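Local coordinates for protein UDP-glucose:anthocyanidin 3-O-glucosyltransferase (Clitoria ternatea, PDB 4REL) that adopts the two-domain GT-B fold of its glycosyltransferase family and holds 3,5,7-trihydroxy-2-(4-hydroxyphenyl)-4H-chromen-4-one in a pocket of aromatic, aliphatic and polar side chains, at residues 114-118 with 195-199; 79-83 with 189-193; 142-147 with 222-226; 89-94 with 117-123. The contacts are given in a common frame with arbitrary orientation. Where two conformers were deposited one is given. Residues are numbered along the deposited sequence.

Contact 1 of 4, residues 114-118 with 195-199; sequences DAFVT and TLNSL. With KMP (3,5,7-trihydroxy-2-(4-hydroxyphenyl)-4H-chromen-4-one), chain B.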
loop_
_atom_site.group_PDB
_atom_site.type_symbol
_atom_site.label_atom_id
_atom_site.label_comp_id
_atom_site.label_asym_id
_atom_site.label_seq_id
_atom_site.Cartn_x
_atom_site.Cartn_y
_atom_site.Cartn_z
ATOM N N ASP A 114 -5.413 -10.139 -6.112
ATOM C CA ASP A 114 -4.191 -9.424 -5.776
ATOM C C ASP A 114 -3.078 -10.097 -6.574
ATOM O O ASP A 114 -3.028 -11.316 -6.644
ATOM C CB ASP A 114 -3.928 -9.547 -4.272
ATOM C CG ASP A 114 -2.755 -8.698 -3.814
ATOM O OD1 ASP A 114 -2.977 -7.709 -3.076
ATOM O OD2 ASP A 114 -1.608 -9.009 -4.196
ATOM N N ALA A 115 -2.217 -9.308 -7.215
ATOM C CA ALA A 115 -1.164 -9.855 -8.076
ATOM C C ALA A 115 -0.268 -10.882 -7.384
ATOM O O ALA A 115 0.308 -11.745 -8.046
ATOM C CB ALA A 115 -0.303 -8.716 -8.663
ATOM N N PHE A 116 -0.109 -10.768 -6.068
ATOM C CA PHE A 116 0.778 -11.691 -5.349
ATOM C C PHE A 116 0.208 -13.109 -5.283
ATOM O O PHE A 116 0.954 -14.065 -5.053
ATOM C CB PHE A 116 1.075 -11.213 -3.922
ATOM C CG PHE A 116 1.978 -10.009 -3.842
ATOM C CD1 PHE A 116 2.571 -9.476 -4.984
ATOM C CD2 PHE A 116 2.227 -9.405 -2.614
ATOM C CE1 PHE A 116 3.403 -8.360 -4.906
ATOM C CE2 PHE A 116 3.066 -8.282 -2.526
ATOM C CZ PHE A 116 3.645 -7.762 -3.677
ATOM N N VAL A 117 -1.107 -13.247 -5.439
ATOM C CA VAL A 117 -1.716 -14.578 -5.407
ATOM C C VAL A 117 -1.629 -15.171 -6.806
ATOM O O VAL A 117 -2.624 -15.323 -7.516
ATOM C CB VAL A 117 -3.169 -14.543 -4.892
ATOM C CG1 VAL A 117 -3.695 -15.971 -4.672
ATOM C CG2 VAL A 117 -3.228 -13.771 -3.583
ATOM N N THR A 118 -0.413 -15.503 -7.214
ATOM C CA THR A 118 -0.195 -15.914 -8.596
ATOM C C THR A 118 -0.845 -17.255 -8.918
ATOM O O THR A 118 -1.144 -17.531 -10.077
ATOM C CB THR A 118 1.295 -15.966 -8.942
ATOM O OG1 THR A 118 1.930 -16.933 -8.098
ATOM C CG2 THR A 118 1.941 -14.588 -8.718
ATOM N N THR A 195 7.650 -16.004 -5.641
ATOM C CA THR A 195 6.361 -15.602 -6.190
ATOM C C THR A 195 6.435 -14.182 -6.775
ATOM O O THR A 195 6.003 -13.942 -7.910
ATOM C CB THR A 195 5.268 -15.695 -5.108
ATOM O OG1 THR A 195 5.142 -17.060 -4.680
ATOM C CG2 THR A 195 3.945 -15.225 -5.641
ATOM N N LEU A 196 6.993 -13.242 -6.016
ATOM C CA LEU A 196 7.160 -11.886 -6.533
ATOM C C LEU A 196 8.044 -11.887 -7.778
ATOM O O LEU A 196 7.732 -11.226 -8.770
ATOM C CB LEU A 196 7.702 -10.933 -5.457
ATOM C CG LEU A 196 6.607 -10.165 -4.698
ATOM C CD1 LEU A 196 5.553 -11.097 -4.102
ATOM C CD2 LEU A 196 7.202 -9.297 -3.609
ATOM N N ASN A 197 9.120 -12.664 -7.760
ATOM C CA ASN A 197 10.022 -12.680 -8.904
ATOM C C ASN A 197 9.423 -13.287 -10.167
ATOM O O ASN A 197 9.990 -13.151 -11.239
ATOM C CB ASN A 197 11.317 -13.399 -8.553
ATOM C CG ASN A 197 12.166 -12.604 -7.597
ATOM O OD1 ASN A 197 12.972 -13.161 -6.850
ATOM N ND2 ASN A 197 11.976 -11.289 -7.601
ATOM N N SER A 198 8.282 -13.956 -10.038
ATOM C CA SER A 198 7.606 -14.530 -11.198
ATOM C C SER A 198 6.649 -13.535 -11.847
ATOM O O SER A 198 6.036 -13.840 -12.871
ATOM C CB SER A 198 6.818 -15.787 -10.811
ATOM O OG SER A 198 5.614 -15.466 -10.123
ATOM N N LEU A 199 6.512 -12.349 -11.261
ATOM C CA LEU A 199 5.497 -11.400 -11.744
ATOM C C LEU A 199 5.718 -10.931 -13.191
ATOM O O LEU A 199 4.761 -10.619 -13.894
ATOM C CB LEU A 199 5.386 -10.202 -10.805
ATOM C CG LEU A 199 4.646 -10.458 -9.492
ATOM C CD1 LEU A 199 4.889 -9.284 -8.556
ATOM C CD2 LEU A 199 3.140 -10.665 -9.742
HETATM C C1 KMP B . 8.115 -5.946 -2.441
HETATM C C2 KMP B . 6.843 -5.425 -2.268
HETATM C C3 KMP B . 6.049 -5.860 -1.099
HETATM C C4 KMP B . 6.632 -6.829 -0.149
HETATM C C5 KMP B . 7.914 -7.298 -0.411
HETATM C C6 KMP B . 8.632 -6.863 -1.529
HETATM C C9 KMP B . 4.684 -5.335 -0.860
HETATM C C10 KMP B . 3.959 -5.826 0.334
HETATM C C11 KMP B . 4.639 -6.815 1.232
HETATM C C14 KMP B . 3.982 -7.361 2.461
HETATM C C15 KMP B . 2.620 -7.204 2.708
HETATM C C16 KMP B . 2.048 -7.722 3.859
HETATM C C17 KMP B . 2.834 -8.399 4.778
HETATM C C18 KMP B . 4.192 -8.562 4.541
HETATM C C19 KMP B . 4.761 -8.047 3.384
HETATM O O12 KMP B . 5.919 -7.252 0.948
HETATM O O13 KMP B . 4.172 -4.507 -1.651
HETATM O O24 KMP B . 2.266 -8.902 5.911
HETATM O O27 KMP B . 2.708 -5.344 0.569
HETATM O O29 KMP B . 9.884 -7.358 -1.735
HETATM O O30 KMP B . 6.318 -4.529 -3.147
HETATM O O HOH W 1 4.349 -17.529 -9.211
#

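Contact 2 of 4, residues 79-83 with 189-193; sequences IEKLD and ETLFS. With KMP (3,5,7-trihydroxy-2-(4-hydroxyphenyl)-4H-chromen-4-one), chain B.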
loop_
_atom_site.group_PDB
_atom_site.type_symbol
_atom_site.label_atom_id
_atom_site.label_comp_id
_atom_site.label_asym_id
_atom_site.label_seq_id
_atom_site.Cartn_x
_atom_site.Cartn_y
_atom_site.Cartn_z
ATOM N N ILE A 79 7.366 -12.829 7.087
ATOM C CA ILE A 79 7.285 -13.576 5.839
ATOM C C ILE A 79 6.658 -14.958 6.016
ATOM O O ILE A 79 6.044 -15.490 5.086
ATOM C CB ILE A 79 8.662 -13.707 5.166
ATOM C CG1 ILE A 79 9.299 -12.324 5.004
ATOM C CG2 ILE A 79 8.540 -14.342 3.790
ATOM C CD1 ILE A 79 8.432 -11.360 4.209
ATOM N N GLU A 80 6.811 -15.542 7.200
ATOM C CA GLU A 80 6.364 -16.926 7.403
ATOM C C GLU A 80 4.902 -17.171 7.038
ATOM O O GLU A 80 4.598 -18.097 6.279
ATOM C CB GLU A 80 6.615 -17.414 8.830
ATOM C CG GLU A 80 6.086 -18.834 9.015
ATOM C CD GLU A 80 6.609 -19.525 10.251
ATOM O OE1 GLU A 80 7.488 -18.960 10.932
ATOM O OE2 GLU A 80 6.124 -20.639 10.541
ATOM N N LYS A 81 3.994 -16.351 7.561
ATOM C CA LYS A 81 2.579 -16.569 7.268
ATOM C C LYS A 81 2.262 -16.371 5.794
ATOM O O LYS A 81 1.342 -17.012 5.263
ATOM C CB LYS A 81 1.683 -15.686 8.141
ATOM C CG LYS A 81 1.600 -16.169 9.592
ATOM C CD LYS A 81 0.827 -15.187 10.454
ATOM C CE LYS A 81 0.524 -15.785 11.817
ATOM N NZ LYS A 81 -0.057 -14.768 12.733
ATOM N N LEU A 82 3.016 -15.495 5.134
ATOM C CA LEU A 82 2.859 -15.294 3.690
ATOM C C LEU A 82 3.240 -16.570 2.942
ATOM O O LEU A 82 2.504 -17.026 2.066
ATOM C CB LEU A 82 3.710 -14.130 3.166
ATOM C CG LEU A 82 3.794 -12.796 3.907
ATOM C CD1 LEU A 82 4.525 -11.765 3.056
ATOM C CD2 LEU A 82 2.446 -12.276 4.309
ATOM N N ASP A 83 4.403 -17.130 3.267
ATOM C CA ASP A 83 4.825 -18.394 2.658
ATOM C C ASP A 83 3.791 -19.498 2.877
ATOM O O ASP A 83 3.461 -20.251 1.954
ATOM C CB ASP A 83 6.152 -18.864 3.263
ATOM C CG ASP A 83 7.343 -18.001 2.860
ATOM O OD1 ASP A 83 7.283 -17.310 1.824
ATOM O OD2 ASP A 83 8.364 -18.041 3.579
ATOM N N GLU A 189 16.253 -17.102 -0.369
ATOM C CA GLU A 189 15.000 -17.020 -1.140
ATOM C C GLU A 189 13.859 -17.651 -0.372
ATOM O O GLU A 189 14.042 -18.637 0.341
ATOM C CB GLU A 189 15.112 -17.724 -2.488
ATOM C CG GLU A 189 16.173 -17.169 -3.404
ATOM C CD GLU A 189 16.123 -17.791 -4.784
ATOM O OE1 GLU A 189 17.152 -18.350 -5.224
ATOM O OE2 GLU A 189 15.054 -17.712 -5.426
ATOM N N THR A 190 12.670 -17.088 -0.519
ATOM C CA THR A 190 11.507 -17.637 0.161
ATOM C C THR A 190 10.438 -17.900 -0.882
ATOM O O THR A 190 10.542 -17.413 -2.009
ATOM C CB THR A 190 10.965 -16.663 1.218
ATOM O OG1 THR A 190 10.572 -15.440 0.579
ATOM C CG2 THR A 190 12.033 -16.370 2.286
ATOM N N LEU A 191 9.412 -18.666 -0.524
ATOM C CA LEU A 191 8.328 -18.895 -1.470
ATOM C C LEU A 191 7.726 -17.552 -1.865
ATOM O O LEU A 191 7.347 -17.344 -3.020
ATOM C CB LEU A 191 7.254 -19.820 -0.877
ATOM C CG LEU A 191 6.000 -19.999 -1.731
ATOM C CD1 LEU A 191 6.347 -20.556 -3.095
ATOM C CD2 LEU A 191 5.016 -20.925 -1.014
ATOM N N PHE A 192 7.676 -16.627 -0.911
ATOM C CA PHE A 192 7.157 -15.288 -1.180
ATOM C C PHE A 192 8.040 -14.546 -2.180
ATOM O O PHE A 192 7.541 -13.959 -3.137
ATOM C CB PHE A 192 7.024 -14.501 0.126
ATOM C CG PHE A 192 6.585 -13.077 -0.058
ATOM C CD1 PHE A 192 5.318 -12.780 -0.532
ATOM C CD2 PHE A 192 7.434 -12.034 0.275
ATOM C CE1 PHE A 192 4.906 -11.465 -0.689
ATOM C CE2 PHE A 192 7.029 -10.716 0.118
ATOM C CZ PHE A 192 5.762 -10.434 -0.361
ATOM N N SER A 193 9.355 -14.569 -1.976
ATOM C CA SER A 193 10.229 -13.858 -2.910
ATOM C C SER A 193 10.178 -14.470 -4.301
ATOM O O SER A 193 10.210 -13.747 -5.298
ATOM C CB SER A 193 11.680 -13.764 -2.406
ATOM O OG SER A 193 12.347 -15.007 -2.507
HETATM C C1 KMP B . 8.115 -5.946 -2.441
HETATM C C2 KMP B . 6.843 -5.425 -2.268
HETATM C C3 KMP B . 6.049 -5.860 -1.099
HETATM C C4 KMP B . 6.632 -6.829 -0.149
HETATM C C5 KMP B . 7.914 -7.298 -0.411
HETATM C C6 KMP B . 8.632 -6.863 -1.529
HETATM C C9 KMP B . 4.684 -5.335 -0.860
HETATM C C10 KMP B . 3.959 -5.826 0.334
HETATM C C11 KMP B . 4.639 -6.815 1.232
HETATM C C14 KMP B . 3.982 -7.361 2.461
HETATM C C15 KMP B . 2.620 -7.204 2.708
HETATM C C16 KMP B . 2.048 -7.722 3.859
HETATM C C17 KMP B . 2.834 -8.399 4.778
HETATM C C18 KMP B . 4.192 -8.562 4.541
HETATM C C19 KMP B . 4.761 -8.047 3.384
HETATM O O12 KMP B . 5.919 -7.252 0.948
HETATM O O13 KMP B . 4.172 -4.507 -1.651
HETATM O O24 KMP B . 2.266 -8.902 5.911
HETATM O O27 KMP B . 2.708 -5.344 0.569
HETATM O O29 KMP B . 9.884 -7.358 -1.735
HETATM O O30 KMP B . 6.318 -4.529 -3.147
#

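Contact 3 of 4, residues 142-147 with 222-226; sequences LSLYFN and FVKYM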
loop_
_atom_site.group_PDB
_atom_site.type_symbol
_atom_site.label_atom_id
_atom_site.label_comp_id
_atom_site.label_asym_id
_atom_site.label_seq_id
_atom_site.Cartn_x
_atom_site.Cartn_y
_atom_site.Cartn_z
ATOM N N LEU A 142 6.145 -1.865 -10.272
ATOM C CA LEU A 142 5.772 -2.813 -11.335
ATOM C C LEU A 142 6.909 -3.052 -12.327
ATOM O O LEU A 142 7.103 -4.173 -12.808
ATOM C CB LEU A 142 4.543 -2.315 -12.110
ATOM C CG LEU A 142 3.185 -2.594 -11.481
ATOM C CD1 LEU A 142 2.118 -1.815 -12.229
ATOM C CD2 LEU A 142 2.916 -4.089 -11.532
ATOM N N SER A 143 7.663 -1.999 -12.622
ATOM C CA SER A 143 8.723 -2.084 -13.622
ATOM C C SER A 143 9.843 -3.032 -13.235
ATOM O O SER A 143 10.445 -3.675 -14.094
ATOM C CB SER A 143 9.283 -0.697 -13.923
ATOM O OG SER A 143 8.395 -0.005 -14.767
ATOM N N LEU A 144 10.111 -3.120 -11.936
ATOM C CA LEU A 144 11.198 -3.952 -11.431
ATOM C C LEU A 144 11.091 -5.401 -11.893
ATOM O O LEU A 144 12.092 -6.023 -12.253
ATOM C CB LEU A 144 11.224 -3.917 -9.902
ATOM C CG LEU A 144 11.284 -2.541 -9.251
ATOM C CD1 LEU A 144 11.175 -2.679 -7.738
ATOM C CD2 LEU A 144 12.577 -1.853 -9.635
ATOM N N TYR A 145 9.869 -5.930 -11.892
ATOM C CA TYR A 145 9.656 -7.355 -12.123
ATOM C C TYR A 145 9.859 -7.783 -13.574
ATOM O O TYR A 145 9.946 -8.973 -13.869
ATOM C CB TYR A 145 8.290 -7.768 -11.548
ATOM C CG TYR A 145 8.285 -7.489 -10.064
ATOM C CD1 TYR A 145 8.999 -8.300 -9.200
ATOM C CD2 TYR A 145 7.654 -6.364 -9.546
ATOM C CE1 TYR A 145 9.055 -8.035 -7.846
ATOM C CE2 TYR A 145 7.697 -6.091 -8.184
ATOM C CZ TYR A 145 8.398 -6.935 -7.344
ATOM O OH TYR A 145 8.461 -6.681 -5.993
ATOM N N PHE A 146 9.979 -6.806 -14.466
ATOM C CA PHE A 146 10.309 -7.078 -15.860
ATOM C C PHE A 146 11.789 -6.901 -16.167
ATOM O O PHE A 146 12.211 -7.025 -17.324
ATOM C CB PHE A 146 9.471 -6.186 -16.768
ATOM C CG PHE A 146 8.012 -6.514 -16.727
ATOM C CD1 PHE A 146 7.461 -7.365 -17.672
ATOM C CD2 PHE A 146 7.196 -5.996 -15.731
ATOM C CE1 PHE A 146 6.114 -7.687 -17.638
ATOM C CE2 PHE A 146 5.849 -6.320 -15.687
ATOM C CZ PHE A 146 5.310 -7.160 -16.642
ATOM N N ASN A 147 12.581 -6.652 -15.127
ATOM C CA ASN A 147 13.996 -6.338 -15.307
ATOM C C ASN A 147 14.864 -6.936 -14.204
ATOM O O ASN A 147 15.870 -6.353 -13.825
ATOM C CB ASN A 147 14.203 -4.817 -15.368
ATOM C CG ASN A 147 13.537 -4.186 -16.576
ATOM O OD1 ASN A 147 14.102 -4.160 -17.674
ATOM N ND2 ASN A 147 12.331 -3.668 -16.381
ATOM N N PHE A 222 7.037 5.680 -17.664
ATOM C CA PHE A 222 6.782 4.450 -16.932
ATOM C C PHE A 222 5.425 3.880 -17.341
ATOM O O PHE A 222 5.289 2.668 -17.541
ATOM C CB PHE A 222 6.839 4.672 -15.411
ATOM C CG PHE A 222 6.075 3.648 -14.629
ATOM C CD1 PHE A 222 6.621 2.402 -14.365
ATOM C CD2 PHE A 222 4.793 3.927 -14.161
ATOM C CE1 PHE A 222 5.888 1.442 -13.646
ATOM C CE2 PHE A 222 4.073 2.983 -13.451
ATOM C CZ PHE A 222 4.621 1.740 -13.197
ATOM N N VAL A 223 4.422 4.747 -17.465
ATOM C CA VAL A 223 3.085 4.285 -17.800
ATOM C C VAL A 223 3.111 3.671 -19.189
ATOM O O VAL A 223 2.572 2.584 -19.391
ATOM C CB VAL A 223 2.045 5.417 -17.723
ATOM C CG1 VAL A 223 0.683 4.932 -18.206
ATOM C CG2 VAL A 223 1.952 5.954 -16.290
ATOM N N LYS A 224 3.767 4.349 -20.134
ATOM C CA LYS A 224 3.898 3.813 -21.492
ATOM C C LYS A 224 4.646 2.490 -21.501
ATOM O O LYS A 224 4.245 1.556 -22.183
ATOM C CB LYS A 224 4.590 4.807 -22.428
ATOM C CG LYS A 224 3.707 5.959 -22.846
ATOM C CD LYS A 224 4.377 6.779 -23.938
ATOM C CE LYS A 224 3.438 7.852 -24.465
ATOM N NZ LYS A 224 4.031 8.591 -25.614
ATOM N N TYR A 225 5.729 2.412 -20.736
ATOM C CA TYR A 225 6.472 1.161 -20.628
ATOM C C TYR A 225 5.581 0.013 -20.138
ATOM O O TYR A 225 5.595 -1.080 -20.709
ATOM C CB TYR A 225 7.693 1.333 -19.715
ATOM C CG TYR A 225 8.494 0.066 -19.502
ATOM C CD1 TYR A 225 9.378 -0.388 -20.471
ATOM C CD2 TYR A 225 8.375 -0.665 -18.325
ATOM C CE1 TYR A 225 10.124 -1.541 -20.273
ATOM C CE2 TYR A 225 9.115 -1.822 -18.119
ATOM C CZ TYR A 225 9.983 -2.251 -19.097
ATOM O OH TYR A 225 10.723 -3.386 -18.906
ATOM N N MET A 226 4.795 0.251 -19.095
ATOM C CA MET A 226 3.959 -0.819 -18.580
ATOM C C MET A 226 2.864 -1.199 -19.563
ATOM O O MET A 226 2.501 -2.362 -19.658
ATOM C CB MET A 226 3.371 -0.474 -17.212
ATOM C CG MET A 226 4.415 -0.388 -16.110
ATOM S SD MET A 226 5.415 -1.894 -15.957
ATOM C CE MET A 226 4.103 -3.109 -15.968
#

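Contact 4 of 4, residues 89-94 with 117-123; sequences GPDNLR and VTSSLLV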
loop_
_atom_site.group_PDB
_atom_site.type_symbol
_atom_site.label_atom_id
_atom_site.label_comp_id
_atom_site.label_asym_id
_atom_site.label_seq_id
_atom_site.Cartn_x
_atom_site.Cartn_y
_atom_site.Cartn_z
ATOM N N GLY A 89 -1.383 -23.332 -2.499
ATOM C CA GLY A 89 -1.511 -23.578 -3.925
ATOM C C GLY A 89 -2.894 -23.345 -4.499
ATOM O O GLY A 89 -3.809 -22.892 -3.805
ATOM N N PRO A 90 -3.053 -23.653 -5.792
ATOM C CA PRO A 90 -4.333 -23.381 -6.447
ATOM C C PRO A 90 -5.463 -24.258 -5.915
ATOM O O PRO A 90 -6.610 -23.837 -5.972
ATOM C CB PRO A 90 -4.042 -23.674 -7.925
ATOM C CG PRO A 90 -2.836 -24.586 -7.917
ATOM C CD PRO A 90 -2.023 -24.120 -6.739
ATOM N N ASP A 91 -5.164 -25.443 -5.392
ATOM C CA ASP A 91 -6.254 -26.277 -4.882
ATOM C C ASP A 91 -7.001 -25.656 -3.705
ATOM O O ASP A 91 -8.218 -25.797 -3.593
ATOM C CB ASP A 91 -5.781 -27.691 -4.564
ATOM C CG ASP A 91 -5.607 -28.521 -5.812
ATOM O OD1 ASP A 91 -6.263 -28.192 -6.831
ATOM O OD2 ASP A 91 -4.821 -29.485 -5.779
ATOM N N ASN A 92 -6.285 -24.956 -2.835
ATOM C CA ASN A 92 -6.940 -24.236 -1.755
ATOM C C ASN A 92 -7.822 -23.129 -2.322
ATOM O O ASN A 92 -8.940 -22.906 -1.853
ATOM C CB ASN A 92 -5.891 -23.659 -0.805
ATOM C CG ASN A 92 -6.495 -23.005 0.423
ATOM O OD1 ASN A 92 -7.493 -23.475 0.978
ATOM N ND2 ASN A 92 -5.877 -21.917 0.870
ATOM N N LEU A 93 -7.329 -22.438 -3.344
ATOM C CA LEU A 93 -8.133 -21.405 -3.984
ATOM C C LEU A 93 -9.377 -21.995 -4.625
ATOM O O LEU A 93 -10.456 -21.383 -4.592
ATOM C CB LEU A 93 -7.314 -20.642 -5.031
ATOM C CG LEU A 93 -6.002 -20.042 -4.546
ATOM C CD1 LEU A 93 -5.351 -19.293 -5.721
ATOM C CD2 LEU A 93 -6.253 -19.098 -3.389
ATOM N N ARG A 94 -9.247 -23.188 -5.203
ATOM C CA ARG A 94 -10.385 -23.836 -5.859
ATOM C C ARG A 94 -11.428 -24.304 -4.854
ATOM O O ARG A 94 -12.579 -24.516 -5.200
ATOM C CB ARG A 94 -9.928 -25.004 -6.745
ATOM C CG ARG A 94 -9.067 -24.573 -7.927
ATOM C CD ARG A 94 -8.607 -25.760 -8.771
ATOM N NE ARG A 94 -7.823 -25.328 -9.926
ATOM C CZ ARG A 94 -6.530 -25.592 -10.107
ATOM N NH1 ARG A 94 -5.851 -26.307 -9.213
ATOM N NH2 ARG A 94 -5.921 -25.135 -11.191
ATOM N N VAL A 117 -1.107 -13.247 -5.439
ATOM C CA VAL A 117 -1.716 -14.578 -5.407
ATOM C C VAL A 117 -1.629 -15.171 -6.806
ATOM O O VAL A 117 -2.624 -15.323 -7.516
ATOM C CB VAL A 117 -3.169 -14.543 -4.892
ATOM C CG1 VAL A 117 -3.695 -15.971 -4.672
ATOM C CG2 VAL A 117 -3.228 -13.771 -3.583
ATOM N N THR A 118 -0.413 -15.503 -7.214
ATOM C CA THR A 118 -0.195 -15.914 -8.596
ATOM C C THR A 118 -0.845 -17.255 -8.918
ATOM O O THR A 118 -1.144 -17.531 -10.077
ATOM C CB THR A 118 1.295 -15.966 -8.942
ATOM O OG1 THR A 118 1.930 -16.933 -8.098
ATOM C CG2 THR A 118 1.941 -14.588 -8.718
ATOM N N SER A 119 -1.074 -18.085 -7.902
ATOM C CA SER A 119 -1.778 -19.356 -8.124
ATOM C C SER A 119 -3.194 -19.142 -8.673
ATOM O O SER A 119 -3.764 -20.039 -9.297
ATOM C CB SER A 119 -1.839 -20.191 -6.842
ATOM O OG SER A 119 -0.556 -20.706 -6.527
ATOM N N SER A 120 -3.766 -17.964 -8.439
ATOM C CA SER A 120 -5.113 -17.702 -8.941
ATOM C C SER A 120 -5.153 -17.561 -10.461
ATOM O O SER A 120 -6.208 -17.715 -11.072
ATOM C CB SER A 120 -5.765 -16.497 -8.240
ATOM O OG SER A 120 -5.111 -15.291 -8.573
ATOM N N LEU A 121 -4.007 -17.286 -11.085
ATOM C CA LEU A 121 -3.973 -17.274 -12.542
ATOM C C LEU A 121 -4.169 -18.685 -13.083
ATOM O O LEU A 121 -4.868 -18.880 -14.086
ATOM C CB LEU A 121 -2.659 -16.664 -13.058
ATOM C CG LEU A 121 -2.366 -16.848 -14.553
ATOM C CD1 LEU A 121 -3.402 -16.183 -15.440
ATOM C CD2 LEU A 121 -0.971 -16.298 -14.857
ATOM N N LEU A 122 -3.566 -19.666 -12.417
ATOM C CA LEU A 122 -3.743 -21.065 -12.801
ATOM C C LEU A 122 -5.207 -21.450 -12.680
ATOM O O LEU A 122 -5.745 -22.184 -13.526
ATOM C CB LEU A 122 -2.907 -21.986 -11.912
ATOM C CG LEU A 122 -1.395 -21.858 -11.961
ATOM C CD1 LEU A 122 -0.762 -22.817 -10.953
ATOM C CD2 LEU A 122 -0.896 -22.132 -13.372
ATOM N N VAL A 123 -5.853 -20.944 -11.630
ATOM C CA VAL A 123 -7.272 -21.216 -11.395
ATOM C C VAL A 123 -8.100 -20.622 -12.533
ATOM O O VAL A 123 -9.002 -21.269 -13.070
ATOM C CB VAL A 123 -7.737 -20.640 -10.036
ATOM C CG1 VAL A 123 -9.254 -20.751 -9.878
ATOM C CG2 VAL A 123 -7.046 -21.372 -8.895
HETATM O O HOH W 2 -9.996 -23.798 -11.121
#

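Contact 1 of 4, residues 114-118 with 195-199
One wall of the KMP pocket is built here, where the loop after strand 110-114 meets the end of helix 191-197. Leu196 lays a methyl over the Phe116 ring: CD1 of Leu196 is 3.5 Å from the ring centroid and 13° off its normal, a CH-pi contact. Leu199 CD1 lies at the ring's edge, 4.0 Å from Phe116 CE1, and Leu199 CD2 is 4.1 Å from Ala115 CB. Leu196 and Phe116 both touch KMP: Leu196 CD2 is 3.5 Å from its C6, and Phe116 CE2 is 3.8 Å from its C9. The loop is held by an Asx turn, Phe116 N to Asp114 OD2 at 3.0 Å, while Asp114 OD1 bonds His17, itself hydrogen-bonded to KMP. A water joins Thr118 OG1 (2.7 Å) to Ser198 OG (2.6 Å). Binding residues in a loop at the C-terminal end of a parallel strand are typical of Rossmann-like domains such as those of GT-B proteins.

Contact 2 of 4, residues 79-83 with 189-193
Ile79, just ahead of helix 80-86, opens the contact with its CA-to-CB bond toward the other segment: its CG2 is 4.0 Å from Thr190 OG1 and also 4.0 Å from Phe192 CB, so the methyl sits against the first turn of helix 191-197. Its carbonyl oxygen accepts from Asp83 N at 2.9 Å, the i to i+4 bond that starts the helix. Three residues on, Leu82 places CD1 over the face of the Phe192 ring, 3.7 Å from the centroid and 6° off the normal, a CH-pi contact almost along the ring normal. The same CD1 is 3.5 Å from C18 of KMP, while Phe192 CZ, with the ligand at its ring edge, is 3.4 Å from KMP O12. Asp83 provides the polar link: OD1 accepts from Phe192 N at 2.8 Å, with an N-H...O angle of 140°, satisfying an amide in the first turn of the partner helix. Its carbonyl oxygen meets Leu191 CD2 at 3.4 Å. That helix start is also closed from within by Thr190 and Ser193, since Thr190 OG1 accepts from Ser193 N at 3.0 Å and Ser193 OG from Thr190 N at 2.9 Å. This reciprocal pair is a capping box; Asp83 separately binds the Phe192 amide of the same first turn, beside the ligand pocket.

Contact 3 of 4, residues 142-147 with 222-226
Two connections of the Rossmann-like N-terminal domain meet here: segment 142-147, which follows strand 131-135 and has helical backbone angles at 142-145, and helix 220-229, which leads into strand 233-235. The bump at the middle is Ser143. In the conformer given, its OG fits a hollow bounded by Phe222 CD1 at 3.0 Å, Tyr225 CD2 at 3.6 Å and Met226 SD at 3.7 Å; Phe222 lies about one helical turn before the adjacent Tyr225 and Met226. The closest CA pair, Ser143 and Met226, is 7.0 Å apart. Met226 answers with its terminal methyl: CE touches both Leu142 CB, at 4.0 Å, and Phe146 CE2, at 3.7 Å. Its SD lies 5.2 Å from the Phe146 ring centroid, 44° off the normal, an oblique Met-aromatic contact. Leu142 CB also meets the edge of the Phe222 ring, 4.2 Å from CZ. Behind the interface Leu142 rests on Trp135 and Met226 on Leu233, so both halves pack against strands of the parallel sheet. Farther along, Tyr225 extends its ring until OH is 3.7 Å from Phe146 CB. There Asn147 ND2 donates to Tyr225 OH at 3.0 Å, with an N-H...O angle of 150°, and also to Ser143 O at 3.0 Å.

Contact 4 of 4, residues 89-94 with 117-123
Val117 begins the second segment, its CG1 3.9 Å from Leu93 CD1; its carbonyl oxygen accepts from Ser120 OG at 2.7 Å and Ser120 N at 3.0 Å, tying the loop to the start of helix 119-127. Ser119 makes the closest backbone approach, its CA 5.1 Å from that of Pro90, with OG 3.7 Å from Pro90 CD and 4.0 Å from Gly89 CA. Next, Ser120 N is only 3.4 Å from Leu93 CD1, so this methyl is pressed onto the first turn. Leu122 reaches the proline ring, CD1 to Pro90 CG at 4.1 Å. Val123 finishes the interface: its CG2 is 3.9 Å from each of Pro90 CB, Leu93 CB and Arg94 CG, and lies over one face of the Arg94 guanidinium. The short helix axes approach to 8.5 Å and cross at -63°, and 342 Å² is buried. In the conformer given, Arg94 NH1 forms a salt bridge with Asp91 OD1 (3.1 Å) in its own helix, and its NE donates to a water (2.9 Å) that bonds Val123 O weakly (3.3 Å). With no direct hydrogen bond between the segments, this crossing of two N-terminal-domain helices rests on apolar packing, its charge kept at the margin.

In the fold
Contacts 1 and 2 share helix 191-197 and both touch KMP; they meet where Phe116 CD2 and Phe192 CE1 are 3.9 Å apart, joining the two parts of the pocket wall. Contact 1 is buried, whereas contacts 2, 3 and 4 are only partly so. Contact 3 adjoins contact 1 through Tyr145, whose CD1 lies 3.2 Å from Leu196 O. Contact 4 shares Val117 and Thr118 with contact 1, but the side chain of its Val117 is about 11 Å from KMP, and it includes an exposed residue. The chemistry varies accordingly: CH-pi contacts beside KMP in contacts 1 and 2, one direct hydrogen bond each in contacts 2 and 3, a water bridge in contact 1 and a weaker one in contact 4.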